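Local coordinates for UPF0131 protein ykqA (PDB 2QIK) that probably acts as a gamma-glutamylcyclotransferase, an enzyme type that cyclises gamma-glutamyl groups to 5-oxoproline, at residues Pro127-Ala132 with Asp153-Ala158; Gly134-Asn139 with Lys203-Glu208. All coordinates share one frame; numbering follows the deposited sequence.

Both contacts lie in the C-terminal lobe of the chain, about 14 Å apart, centre to centre. Contact 1 joins strands 128-132 and 154-161, the two strands that flank strand 185-193 in an antiparallel arrangement, purely through apolar side chains; its burial is deepest at F131 and A158. Contact 2 starts just beyond strand 128-132, where the loop meets the end of helix 198-204, and is polar: an arginine, a serine, a cysteine and a glutamate gather around a bound citrate, with water at one edge. Neither is fully buried. Y130 connects them, since its OH packs 3.3 Å from C136 CB while its strand neighbours Y129 and F131 serve contact 1.

Contact 1: Pro127-Ala132 with Asp153-Ala158; sequences PIYYFA and DPVGRA
Y129 and F131 on strand 128-132 meet V155 and A158 on strand 154-161, the two strands that flank strand 185-193 in an antiparallel arrangement. The nearest CA atoms, Y129 to V155 and F131 to A158, are 8.5 and 8.0 Å apart, so the strands meet through side chains and not through backbone pairing. V155 CG2 comes to the edge of the Y129 ring, in its plane, 3.9 Å from Y129 CE1, and the two side chains cross at about a right angle. At the buried end the F131 ring also uses its edge: F131 CE1 lies 3.7 Å from A158 CB, and A158 O sits in the ring plane at 3.8 Å from F131 CE1. That reach depends on F131 CG standing anti to the backbone N (chi1 -177°), which carries the ring across to the far strand. An alanine in place of F131 would remove this edge and would probably leave a gap beside the A158 methyl and V219. V155 and A158 both point their CB toward strand 128-132 although three positions apart, because V155 and G156 both face L190 in a classic beta bulge that shifts the alternation. The hydroxyl of Y129 is hydrogen-bonded to R192 on strand 185-193, whose guanidinium also forms a salt bridge with D153. Strand 212-221 adds V219 against F131 and A158, and A221 against V155 and A158; on strand 224-234, Y226 touches both Y129 and V155. Strand 128-132 bonds to 185-193 on one edge and to 224-234, through L230.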
ATOM      1  N   PRO A 127     -17.902   5.403  -0.914  1.00  9.08           N
ATOM      2  CA  PRO A 127     -17.024   5.123  -2.024  1.00  8.57           C
ATOM      3  C   PRO A 127     -15.635   4.677  -1.567  1.00  7.13           C
ATOM      4  O   PRO A 127     -15.308   4.721  -0.383  1.00  8.14           O
ATOM      5  CB  PRO A 127     -16.886   6.496  -2.678  1.00 10.71           C
ATOM      6  CG  PRO A 127     -17.011   7.438  -1.567  1.00 11.49           C
ATOM      7  CD  PRO A 127     -18.072   6.853  -0.671  1.00 10.81           C
ATOM      8  N   ILE A 128     -14.826   4.292  -2.535  1.00  7.72           N
ATOM      9  CA  ILE A 128     -13.428   4.032  -2.395  0.50  7.40           C
ATOM     10  C   ILE A 128     -12.669   5.213  -3.074  1.00  7.19           C
ATOM     11  O   ILE A 128     -13.045   5.545  -4.204  1.00  8.60           O
ATOM     12  CB  ILE A 128     -13.125   2.735  -3.145  0.50  7.72           C
ATOM     13  CG1 ILE A 128     -13.840   1.529  -2.493  0.50  8.38           C
ATOM     14  CG2 ILE A 128     -11.627   2.469  -3.237  0.50  8.21           C
ATOM     15  CD1 ILE A 128     -13.410   1.216  -1.037  0.50  9.39           C
ATOM     16  N   TYR A 129     -11.623   5.756  -2.434  1.00  7.69           N
ATOM     17  CA  TYR A 129     -10.732   6.709  -3.096  1.00  8.52           C
ATOM     18  C   TYR A 129      -9.534   5.853  -3.523  1.00  7.43           C
ATOM     19  O   TYR A 129      -8.781   5.335  -2.709  1.00  8.75           O
ATOM     20  CB  TYR A 129     -10.365   7.808  -2.113  1.00  9.13           C
ATOM     21  CG  TYR A 129     -11.544   8.725  -1.949  1.00 10.57           C
ATOM     22  CD1 TYR A 129     -11.818   9.689  -2.918  1.00 13.13           C
ATOM     23  CD2 TYR A 129     -12.440   8.580  -0.913  1.00 13.42           C
ATOM     24  CE1 TYR A 129     -12.932  10.512  -2.823  1.00 16.26           C
ATOM     25  CE2 TYR A 129     -13.566   9.354  -0.840  1.00 15.24           C
ATOM     26  CZ  TYR A 129     -13.804  10.320  -1.749  1.00 13.04           C
ATOM     27  OH  TYR A 129     -14.937  11.101  -1.656  1.00 19.46           O
ATOM     28  N   TYR A 130      -9.383   5.702  -4.827  1.00  6.75           N
ATOM     29  CA  TYR A 130      -8.432   4.825  -5.492  1.00  6.20           C
ATOM     30  C   TYR A 130      -7.338   5.657  -6.157  1.00  6.89           C
ATOM     31  O   TYR A 130      -7.608   6.485  -7.035  1.00  7.57           O
ATOM     32  CB  TYR A 130      -9.122   3.935  -6.521  1.00  7.39           C
ATOM     33  CG  TYR A 130      -8.164   3.178  -7.419  1.00  7.06           C
ATOM     34  CD1 TYR A 130      -7.162   2.415  -6.892  1.00  8.10           C
ATOM     35  CD2 TYR A 130      -8.249   3.298  -8.776  1.00  7.81           C
ATOM     36  CE1 TYR A 130      -6.216   1.827  -7.697  1.00  8.04           C
ATOM     37  CE2 TYR A 130      -7.325   2.682  -9.627  1.00  8.73           C
ATOM     38  CZ  TYR A 130      -6.298   1.952  -9.054  1.00  8.50           C
ATOM     39  OH  TYR A 130      -5.340   1.394  -9.863  1.00 12.01           O
ATOM     40  N   PHE A 131      -6.091   5.428  -5.719  1.00  6.50           N
ATOM     41  CA  PHE A 131      -4.907   6.167  -6.225  1.00  6.34           C
ATOM     42  C   PHE A 131      -4.160   5.330  -7.276  1.00  6.86           C
ATOM     43  O   PHE A 131      -3.636   4.244  -6.944  1.00  7.90           O
ATOM     44  CB  PHE A 131      -4.008   6.504  -5.070  1.00  8.32           C
ATOM     45  CG  PHE A 131      -2.821   7.314  -5.424  1.00  8.15           C
ATOM     46  CD1 PHE A 131      -2.892   8.660  -5.771  1.00 10.12           C
ATOM     47  CD2 PHE A 131      -1.552   6.760  -5.403  1.00  9.22           C
ATOM     48  CE1 PHE A 131      -1.739   9.398  -6.123  1.00 10.98           C
ATOM     49  CE2 PHE A 131      -0.445   7.533  -5.820  1.00 11.67           C
ATOM     50  CZ  PHE A 131      -0.551   8.798  -6.115  1.00 10.77           C
ATOM     51  N   ALA A 132      -4.172   5.821  -8.499  1.00  7.25           N
ATOM     52  CA  ALA A 132      -3.507   5.172  -9.596  1.00  7.99           C
ATOM     53  C   ALA A 132      -2.270   5.964  -9.983  1.00  7.97           C
ATOM     54  O   ALA A 132      -2.347   7.186 -10.176  1.00  9.42           O
ATOM     55  CB  ALA A 132      -4.486   5.174 -10.842  1.00  9.16           C
ATOM     56  N   ASP A 153     -15.119   9.900 -12.372  1.00 10.75           N
ATOM     57  CA  ASP A 153     -15.226  10.914 -11.283  1.00 10.62           C
ATOM     58  C   ASP A 153     -13.834  11.025 -10.619  1.00 10.71           C
ATOM     59  O   ASP A 153     -13.638  10.717  -9.429  1.00 11.09           O
ATOM     60  CB  ASP A 153     -16.300  10.522 -10.229  1.00 10.83           C
ATOM     61  CG  ASP A 153     -16.607  11.613  -9.222  1.00 11.08           C
ATOM     62  OD1 ASP A 153     -16.273  12.786  -9.408  1.00 14.04           O
ATOM     63  OD2 ASP A 153     -17.217  11.320  -8.233  1.00 14.23           O
ATOM     64  N   PRO A 154     -12.844  11.453 -11.393  1.00 11.25           N
ATOM     65  CA  PRO A 154     -11.523  11.710 -10.822  1.00 11.88           C
ATOM     66  C   PRO A 154     -11.610  12.880  -9.862  1.00 11.27           C
ATOM     67  O   PRO A 154     -12.156  13.937 -10.178  1.00 13.43           O
ATOM     68  CB  PRO A 154     -10.628  11.985 -12.045  1.00 13.73           C
ATOM     69  CG  PRO A 154     -11.594  12.550 -13.048  1.00 14.60           C
ATOM     70  CD  PRO A 154     -12.866  11.791 -12.822  1.00 12.72           C
ATOM     71  N   VAL A 155     -10.996  12.699  -8.717  1.00 10.46           N
ATOM     72  CA  VAL A 155     -10.722  13.807  -7.846  1.00 13.30           C
ATOM     73  C   VAL A 155      -9.616  14.632  -8.505  1.00 14.40           C
ATOM     74  O   VAL A 155      -9.720  15.862  -8.494  1.00 18.69           O
ATOM     75  CB  VAL A 155     -10.330  13.337  -6.432  1.00 13.13           C
ATOM     76  CG1 VAL A 155     -10.012  14.603  -5.511  1.00 18.01           C
ATOM     77  CG2 VAL A 155     -11.474  12.489  -5.865  1.00 14.97           C
ATOM     78  N   GLY A 156      -8.673  13.971  -9.161  1.00 16.00           N
ATOM     79  CA  GLY A 156      -7.627  14.598  -9.955  1.00 18.20           C
ATOM     80  C   GLY A 156      -6.255  14.279  -9.420  1.00 15.24           C
ATOM     81  O   GLY A 156      -6.024  13.308  -8.713  1.00 14.45           O
ATOM     82  N   ARG A 157      -5.336  15.121  -9.849  1.00 14.46           N
ATOM     83  CA  ARG A 157      -3.936  14.957  -9.539  0.50 14.67           C
ATOM     84  C   ARG A 157      -3.752  14.911  -8.068  1.00 12.45           C
ATOM     85  O   ARG A 157      -4.291  15.721  -7.305  1.00 14.65           O
ATOM     86  CB  ARG A 157      -3.160  16.160 -10.056  0.50 15.49           C
ATOM     87  CG  ARG A 157      -1.693  16.018 -10.001  0.50 16.72           C
ATOM     88  CD  ARG A 157      -0.976  17.270 -10.416  0.50 17.33           C
ATOM     89  NE  ARG A 157      -1.392  17.678 -11.737  0.50 19.08           N
ATOM     90  CZ  ARG A 157      -1.031  18.813 -12.328  0.50 20.43           C
ATOM     91  NH1 ARG A 157      -1.453  19.061 -13.547  0.50 23.00           N
ATOM     92  NH2 ARG A 157      -0.243  19.673 -11.728  0.50 20.98           N
ATOM     93  N   ALA A 158      -2.934  13.976  -7.620  1.00 12.17           N
ATOM     94  CA  ALA A 158      -2.665  13.829  -6.268  1.00 14.39           C
ATOM     95  C   ALA A 158      -1.174  13.588  -6.086  1.00 13.52           C
ATOM     96  O   ALA A 158      -0.508  12.903  -6.864  1.00 14.72           O
ATOM     97  CB  ALA A 158      -3.525  12.637  -5.722  1.00 14.75           C
TER

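Contact 2: Gly134-Asn139 with Lys203-Glu208; sequences GSCMDN and KREGVE. With CIT (citric acid), chain B.
R204, in the last turn of helix 198-204, lays its guanidinium against the 3-10 turn 135-137, which begins at the serine of Y133-G134-S135, probably the counterpart of Y8-G9-T10-L11, where the N-terminal lobe is thought, by analogy with relatives, to bind substrate. The tight part is a layered packing. C136 SG lies over one guanidinium face, offset toward its rim and 3.4 Å from R204 CZ, whereas S135 OG occupies the edge, in the guanidinium plane. There R204 NH2 donates to S135 OG at 3.1 Å, with a bent N-H...O angle of 139°. The same hydroxyl donates a very short hydrogen bond, 2.5 Å from S135 OG to citrate O5, so OG is gripped from two directions. Backbone amides complete the anion grip from the turn: S135 N reaches citrate O6 at 2.8 Å and C136 N reaches citrate O3 at 2.9 Å. From the other segment, E205 bends at chi2 (-71°) and turns its carboxylate to the ligand, where citrate O7 donates to E205 OE2 at 2.6 Å. Y247 OH and Y133 N also hold the citrate, which probably came from the crystallisation liquor; its place is consistent with a pocket for a carboxylate-bearing substrate. Just past E205, G206 with its positive phi is the C' residue of a Schellman motif that ends the helix. The looser side is that of NH1 on the partly exposed R204. Y200 OH bonds to it from the same helix, but the link to the loop is indirect: water 1 accepts from R204 NH1 at 2.9 Å and donates to D138 O at 2.7 Å.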
ATOM      1  N   GLY A 134       0.091   4.430 -12.463  1.00  9.60           N
ATOM      2  CA  GLY A 134       0.593   3.902 -13.703  1.00 11.12           C
ATOM      3  C   GLY A 134      -0.479   3.825 -14.773  1.00  9.76           C
ATOM      4  O   GLY A 134      -1.109   4.787 -15.050  1.00 10.81           O
ATOM      5  N   SER A 135      -0.602   2.640 -15.425  1.00 11.25           N
ATOM      6  CA  SER A 135      -1.531   2.536 -16.566  1.00 11.08           C
ATOM      7  C   SER A 135      -2.992   2.673 -16.170  1.00  9.86           C
ATOM      8  O   SER A 135      -3.801   2.978 -17.027  1.00 11.13           O
ATOM      9  CB  SER A 135      -1.377   1.331 -17.407  1.00 13.17           C
ATOM     10  OG  SER A 135      -1.937   0.212 -16.813  1.00 13.33           O
ATOM     11  N   CYS A 136      -3.307   2.554 -14.871  1.00  9.09           N
ATOM     12  CA  CYS A 136      -4.674   2.873 -14.439  1.00  9.22           C
ATOM     13  C   CYS A 136      -4.963   4.381 -14.458  1.00  8.64           C
ATOM     14  O   CYS A 136      -6.105   4.755 -14.199  1.00 10.39           O
ATOM     15  CB  CYS A 136      -4.985   2.306 -13.063  1.00  8.59           C
ATOM     16  SG  CYS A 136      -5.101   0.508 -13.132  1.00 10.75           S
HETATM   17  N   MSE A 137      -3.983   5.238 -14.776  1.00  9.30           N
HETATM   18  CA  MSE A 137      -4.255   6.628 -15.083  1.00  9.53           C
HETATM   19  C   MSE A 137      -4.838   6.827 -16.496  1.00 10.98           C
HETATM   20  O   MSE A 137      -5.429   7.868 -16.733  1.00 12.96           O
HETATM   21  CB  MSE A 137      -2.976   7.457 -14.974  1.00 11.12           C
HETATM   22  CG  MSE A 137      -2.325   7.411 -13.559  1.00  9.75           C
HETATM   23 SE   MSE A 137      -0.887   8.641 -13.396  1.00 19.35          SE
HETATM   24  CE  MSE A 137       0.334   7.903 -14.563  1.00 12.20           C
ATOM     25  N   ASP A 138      -4.705   5.828 -17.364  1.00 10.92           N
ATOM     26  CA  ASP A 138      -5.325   5.842 -18.683  1.00 12.20           C
ATOM     27  C   ASP A 138      -6.638   5.090 -18.670  1.00 11.56           C
ATOM     28  O   ASP A 138      -6.901   4.312 -17.721  1.00 13.65           O
ATOM     29  CB  ASP A 138      -4.343   5.163 -19.683  1.00 13.09           C
ATOM     30  CG  ASP A 138      -4.805   5.202 -21.068  1.00 14.84           C
ATOM     31  OD1 ASP A 138      -5.015   4.109 -21.653  1.00 17.82           O
ATOM     32  OD2 ASP A 138      -4.987   6.295 -21.593  1.00 17.70           O
ATOM     33  N   ASN A 139      -7.461   5.329 -19.647  1.00 13.30           N
ATOM     34  CA  ASN A 139      -8.791   4.744 -19.682  1.00 13.18           C
ATOM     35  C   ASN A 139      -9.048   3.656 -20.716  1.00 14.25           C
ATOM     36  O   ASN A 139     -10.133   3.113 -20.708  1.00 13.95           O
ATOM     37  CB  ASN A 139      -9.895   5.784 -19.665  1.00 15.33           C
ATOM     38  CG  ASN A 139     -10.003   6.502 -20.952  1.00 18.74           C
ATOM     39  OD1 ASN A 139     -11.043   7.137 -21.197  1.00 28.18           O
ATOM     40  ND2 ASN A 139      -8.998   6.430 -21.799  1.00 18.51           N
ATOM     41  N   LYS A 203      -8.772  -8.090  -9.858  1.00  7.54           N
ATOM     42  CA  LYS A 203      -8.399  -8.984 -10.976  1.00  8.09           C
ATOM     43  C   LYS A 203      -7.324  -8.371 -11.815  1.00  8.52           C
ATOM     44  O   LYS A 203      -6.330  -9.035 -12.170  1.00  8.69           O
ATOM     45  CB  LYS A 203      -9.681  -9.323 -11.770  1.00  9.82           C
ATOM     46  CG  LYS A 203      -9.381 -10.202 -12.992  1.00 14.95           C
ATOM     47  CD  LYS A 203     -10.580 -10.458 -13.902  1.00 20.23           C
ATOM     48  CE  LYS A 203     -10.213 -11.113 -15.262  1.00 27.03           C
ATOM     49  NZ  LYS A 203     -11.264 -10.843 -16.278  1.00 31.53           N
ATOM     50  N   ARG A 204      -7.490  -7.112 -12.201  1.00  7.68           N
ATOM     51  CA  ARG A 204      -6.472  -6.451 -13.032  1.00  8.50           C
ATOM     52  C   ARG A 204      -5.097  -6.468 -12.394  1.00  7.36           C
ATOM     53  O   ARG A 204      -4.092  -6.595 -13.045  1.00  9.40           O
ATOM     54  CB  ARG A 204      -6.928  -5.010 -13.300  1.00  8.28           C
ATOM     55  CG  ARG A 204      -6.005  -4.255 -14.178  1.00  8.47           C
ATOM     56  CD  ARG A 204      -6.571  -2.939 -14.634  1.00 10.40           C
ATOM     57  NE  ARG A 204      -5.591  -2.113 -15.336  1.00  9.49           N
ATOM     58  CZ  ARG A 204      -5.887  -1.073 -16.082  1.00  9.63           C
ATOM     59  NH1 ARG A 204      -7.145  -0.785 -16.367  1.00  9.66           N
ATOM     60  NH2 ARG A 204      -4.931  -0.345 -16.575  1.00 11.11           N
ATOM     61  N   GLU A 205      -5.074  -6.336 -11.081  1.00  7.75           N
ATOM     62  CA  GLU A 205      -3.825  -6.276 -10.307  1.00  7.98           C
ATOM     63  C   GLU A 205      -3.360  -7.615  -9.804  1.00  7.42           C
ATOM     64  O   GLU A 205      -2.355  -7.711  -9.090  1.00  7.93           O
ATOM     65  CB  GLU A 205      -3.981  -5.293  -9.117  1.00  7.63           C
ATOM     66  CG  GLU A 205      -4.419  -3.929  -9.571  1.00  8.74           C
ATOM     67  CD  GLU A 205      -3.444  -3.157 -10.275  1.00 11.49           C
ATOM     68  OE1 GLU A 205      -2.290  -3.592 -10.473  1.00 14.01           O
ATOM     69  OE2 GLU A 205      -3.773  -1.924 -10.414  1.00 17.65           O
ATOM     70  N   GLY A 206      -4.021  -8.710 -10.182  1.00  7.02           N
ATOM     71  CA  GLY A 206      -3.506 -10.009  -9.833  1.00  7.56           C
ATOM     72  C   GLY A 206      -3.384 -10.244  -8.339  1.00  7.24           C
ATOM     73  O   GLY A 206      -2.482 -10.931  -7.878  1.00  8.51           O
ATOM     74  N   VAL A 207      -4.352  -9.756  -7.567  1.00  7.24           N
ATOM     75  CA  VAL A 207      -4.314  -9.917  -6.133  1.00  7.10           C
ATOM     76  C   VAL A 207      -4.313 -11.385  -5.728  1.00  8.24           C
ATOM     77  O   VAL A 207      -3.549 -11.803  -4.882  1.00  8.12           O
ATOM     78  CB  VAL A 207      -5.443  -9.157  -5.437  1.00  6.98           C
ATOM     79  CG1 VAL A 207      -5.605  -9.533  -3.980  1.00  7.57           C
ATOM     80  CG2 VAL A 207      -5.221  -7.642  -5.631  1.00  7.43           C
ATOM     81  N   GLU A 208      -5.170 -12.171  -6.362  1.00  9.20           N
ATOM     82  CA  GLU A 208      -5.262 -13.568  -6.012  1.00 10.37           C
ATOM     83  C   GLU A 208      -4.029 -14.378  -6.343  1.00 10.08           C
ATOM     84  O   GLU A 208      -3.772 -15.394  -5.714  1.00 13.17           O
ATOM     85  CB  GLU A 208      -6.503 -14.204  -6.676  1.00 12.74           C
ATOM     86  CG  GLU A 208      -6.790 -15.643  -6.220  1.00 16.79           C
ATOM     87  CD  GLU A 208      -7.834 -16.421  -7.013  1.00 23.90           C
ATOM     88  OE1 GLU A 208      -8.060 -16.133  -8.226  1.00 32.80           O
ATOM     89  OE2 GLU A 208      -8.325 -17.415  -6.389  1.00 33.35           O
TER
HETATM   90  C1  CIT B 301      -0.039  -2.705 -12.943  1.00 14.17           C
HETATM   91  O1  CIT B 301       0.586  -2.699 -13.959  1.00 14.26           O
HETATM   92  O2  CIT B 301      -0.761  -3.735 -12.637  1.00 15.39           O
HETATM   93  C2  CIT B 301       0.162  -1.638 -11.918  1.00 13.89           C
HETATM   94  C3  CIT B 301      -0.689  -0.426 -12.253  1.00 12.66           C
HETATM   95  O7  CIT B 301      -2.109  -0.836 -12.112  1.00 13.71           O
HETATM   96  C4  CIT B 301      -0.498   0.677 -11.240  1.00 12.13           C
HETATM   97  C5  CIT B 301      -1.378   1.870 -11.373  1.00 11.28           C
HETATM   98  O3  CIT B 301      -1.720   2.261 -12.475  1.00 12.60           O
HETATM   99  O4  CIT B 301      -1.671   2.522 -10.351  1.00 11.69           O
HETATM  100  C6  CIT B 301      -0.428  -0.068 -13.654  1.00 13.08           C
HETATM  101  O5  CIT B 301      -1.407  -0.231 -14.456  1.00 15.87           O
HETATM  102  O6  CIT B 301       0.595   0.556 -13.938  1.00 13.03           O
HETATM  103  O   HOH W   1      -7.279   1.637 -18.025  1.00 14.56           O